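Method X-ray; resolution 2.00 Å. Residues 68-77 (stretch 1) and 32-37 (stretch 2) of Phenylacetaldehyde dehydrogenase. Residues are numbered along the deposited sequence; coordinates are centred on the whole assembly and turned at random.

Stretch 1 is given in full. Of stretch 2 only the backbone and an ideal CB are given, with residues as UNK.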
# COMPACT_ATOMS: atom_id res chain seq x y z
N ARG A 68 -4.42 -22.94 15.23
CA ARG A 68 -4.07 -24.21 14.57
C ARG A 68 -4.85 -24.36 13.28
O ARG A 68 -4.31 -24.73 12.25
CB ARG A 68 -4.44 -25.43 15.44
CG ARG A 68 -3.70 -25.54 16.75
CD ARG A 68 -4.28 -26.68 17.62
NE ARG A 68 -5.54 -26.30 18.25
CZ ARG A 68 -6.24 -27.08 19.07
NH1 ARG A 68 -5.84 -28.32 19.36
NH2 ARG A 68 -7.36 -26.63 19.62
N ASP A 69 -6.14 -24.06 13.34
CA ASP A 69 -6.99 -24.21 12.16
C ASP A 69 -6.59 -23.19 11.08
O ASP A 69 -6.56 -23.49 9.88
CB ASP A 69 -8.48 -24.07 12.52
CG ASP A 69 -8.87 -24.96 13.69
OD1 ASP A 69 -8.76 -26.21 13.57
OD2 ASP A 69 -9.25 -24.42 14.74
N VAL A 70 -6.31 -21.98 11.50
CA VAL A 70 -5.90 -20.92 10.56
C VAL A 70 -4.59 -21.31 9.88
O VAL A 70 -4.47 -21.18 8.68
CB VAL A 70 -5.76 -19.56 11.23
CG1 VAL A 70 -5.16 -18.53 10.28
CG2 VAL A 70 -7.11 -19.07 11.72
N GLN A 71 -3.63 -21.78 10.67
CA GLN A 71 -2.36 -22.27 10.11
C GLN A 71 -2.56 -23.38 9.08
O GLN A 71 -1.90 -23.39 8.07
CB GLN A 71 -1.43 -22.75 11.19
CG GLN A 71 -0.83 -21.57 11.95
CD GLN A 71 -0.20 -21.97 13.25
OE1 GLN A 71 -0.28 -23.11 13.69
NE2 GLN A 71 0.46 -21.03 13.87
N GLN A 72 -3.49 -24.29 9.33
CA GLN A 72 -3.81 -25.34 8.32
C GLN A 72 -4.36 -24.76 7.03
O GLN A 72 -4.06 -25.24 5.95
CB GLN A 72 -4.78 -26.38 8.85
CG GLN A 72 -4.18 -27.17 9.98
CD GLN A 72 -3.07 -28.11 9.54
OE1 GLN A 72 -2.95 -28.50 8.36
NE2 GLN A 72 -2.20 -28.42 10.46
N ALA A 73 -5.25 -23.80 7.15
CA ALA A 73 -5.81 -23.13 5.97
C ALA A 73 -4.74 -22.40 5.14
O ALA A 73 -4.76 -22.44 3.91
CB ALA A 73 -6.91 -22.16 6.38
N VAL A 74 -3.84 -21.70 5.84
CA VAL A 74 -2.74 -21.03 5.19
C VAL A 74 -1.83 -22.03 4.51
O VAL A 74 -1.45 -21.80 3.39
CB VAL A 74 -1.99 -20.14 6.20
CG1 VAL A 74 -0.71 -19.59 5.59
CG2 VAL A 74 -2.91 -18.95 6.65
N ALA A 75 -1.56 -23.15 5.18
CA ALA A 75 -0.73 -24.21 4.58
C ALA A 75 -1.38 -24.72 3.28
O ALA A 75 -0.67 -24.89 2.30
CB ALA A 75 -0.50 -25.35 5.55
N ALA A 76 -2.71 -24.87 3.26
CA ALA A 76 -3.40 -25.33 2.07
C ALA A 76 -3.32 -24.30 0.95
O ALA A 76 -3.11 -24.66 -0.21
CB ALA A 76 -4.85 -25.67 2.39
N ALA A 77 -3.54 -23.02 1.28
CA ALA A 77 -3.49 -21.98 0.29
C ALA A 77 -2.10 -21.84 -0.30
O ALA A 77 -1.95 -21.66 -1.50
CB ALA A 77 -3.95 -20.63 0.88
N UNK A 32 -19.45 -26.64 8.55
CA UNK A 32 -18.02 -26.84 8.70
C UNK A 32 -17.24 -25.75 7.95
O UNK A 32 -17.77 -25.07 7.08
CB UNK A 32 -17.62 -28.23 8.19
N UNK A 33 -15.96 -25.63 8.29
CA UNK A 33 -15.03 -24.76 7.56
C UNK A 33 -14.54 -25.48 6.30
O UNK A 33 -14.52 -26.69 6.25
CB UNK A 33 -13.85 -24.36 8.45
N UNK A 34 -14.04 -24.71 5.34
CA UNK A 34 -13.42 -25.27 4.14
C UNK A 34 -11.91 -25.09 4.22
O UNK A 34 -11.41 -23.95 4.12
CB UNK A 34 -13.98 -24.61 2.88
N UNK A 35 -11.20 -26.17 4.48
CA UNK A 35 -9.77 -26.12 4.68
C UNK A 35 -9.10 -27.09 3.72
O UNK A 35 -9.17 -28.31 3.90
CB UNK A 35 -9.41 -26.44 6.13
N UNK A 36 -8.50 -26.54 2.68
CA UNK A 36 -7.94 -27.37 1.63
C UNK A 36 -9.03 -28.21 0.98
O UNK A 36 -10.11 -27.71 0.67
CB UNK A 36 -6.83 -28.27 2.19
N UNK A 37 -8.75 -29.51 0.83
CA UNK A 37 -9.68 -30.44 0.21
C UNK A 37 -10.80 -30.92 1.14
O UNK A 37 -11.68 -31.65 0.68
CB UNK A 37 -8.90 -31.65 -0.31

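Helix 68-77 meets the second stretch along the face that carries Asp69, Gln72, Ala73 and Ala76, and the axes of this helix and strand 33-35 approach to 8.6 Å at an angle of 45°. With two alanines on that face, the surface is low and largely apolar toward its C-terminal end.

Position 32 lies in an extended backbone and its ideal CB has nothing of the helix near it. Stretch 1 sets no preference here, and many residues would fit. The deposited residue is Gln32, whose amide hydrogen-bonds elsewhere in the structure.

At position 33 the CA-to-CB bond points toward the helix, but the ideal CB has no helix atom within 5.5 Å. A small side chain would leave that space unbridged, whereas a long, flexible one could cross it; the carboxylate of Asp69 lies in that direction, so a polar or basic end would be as plausible as an apolar one. The residue is Met33. Its m, t, m rotamer carries the terminal methyl to Asp69, where CE lies 4.0 Å from Asp69 CB, a van der Waals contact with the methylene rather than a polar pairing.

Position 34 is out of reach of the helix, with strand angles that admit most side chains, so stretch 1 gives no guidance. It is Leu34, which makes no contact.

At position 35 CA is 5.1 Å from CA of Ala73, and although CA-to-CB points sideways, the ideal CB is 4.9 Å from Ala73 CA and 5.4 Å from Gln72 CB. The nearby main-chain N of Ala73 and O of Asp69 are already paired with each other in the helix (3.0 Å), so the site favours apolar packing; with phi/psi of -125/105, valine, isoleucine or leucine would suit. Ile35 is found, and it has the largest covered area of the contact. Its CG2 rests 3.8 Å from Ala73 N and 4.0 Å from Gln72 CB, while CD1, extended by the t chi2, reaches to 4.1 Å from Asp69 O. The end of Gln72 leads away, leaving its aliphatic base to the isoleucine.

At position 36 phi is +60° and psi -132°, which by itself favours glycine. An ideal CB would also sit only 3.3 Å from Ala76 CB, a tight fit. Gly36 satisfies both conditions, and its CA packs 3.6 Å from Ala76 CB.

At position 37 CA-to-CB points sideways, with no helix atom near the ideal CB, so many residues are possible; Ala37 makes no contact.

Stretch 2 (32-37) QMLIGA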
# COMPACT_ATOMS: atom_id res chain seq x y z
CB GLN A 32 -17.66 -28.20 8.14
CG GLN A 32 -18.31 -29.32 8.92
CD GLN A 32 -17.82 -30.64 8.47
OE1 GLN A 32 -18.06 -31.05 7.33
NE2 GLN A 32 -17.10 -31.34 9.35
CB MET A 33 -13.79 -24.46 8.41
CG MET A 33 -14.12 -23.71 9.65
SD MET A 33 -12.68 -23.31 10.62
CE MET A 33 -12.26 -24.86 11.44
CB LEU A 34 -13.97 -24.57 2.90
CG LEU A 34 -13.35 -25.00 1.57
CD1 LEU A 34 -13.54 -26.48 1.34
CD2 LEU A 34 -13.95 -24.22 0.42
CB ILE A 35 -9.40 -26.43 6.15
CG1 ILE A 35 -10.03 -25.37 7.02
CG2 ILE A 35 -7.88 -26.46 6.35
CD1 ILE A 35 -9.82 -25.54 8.49
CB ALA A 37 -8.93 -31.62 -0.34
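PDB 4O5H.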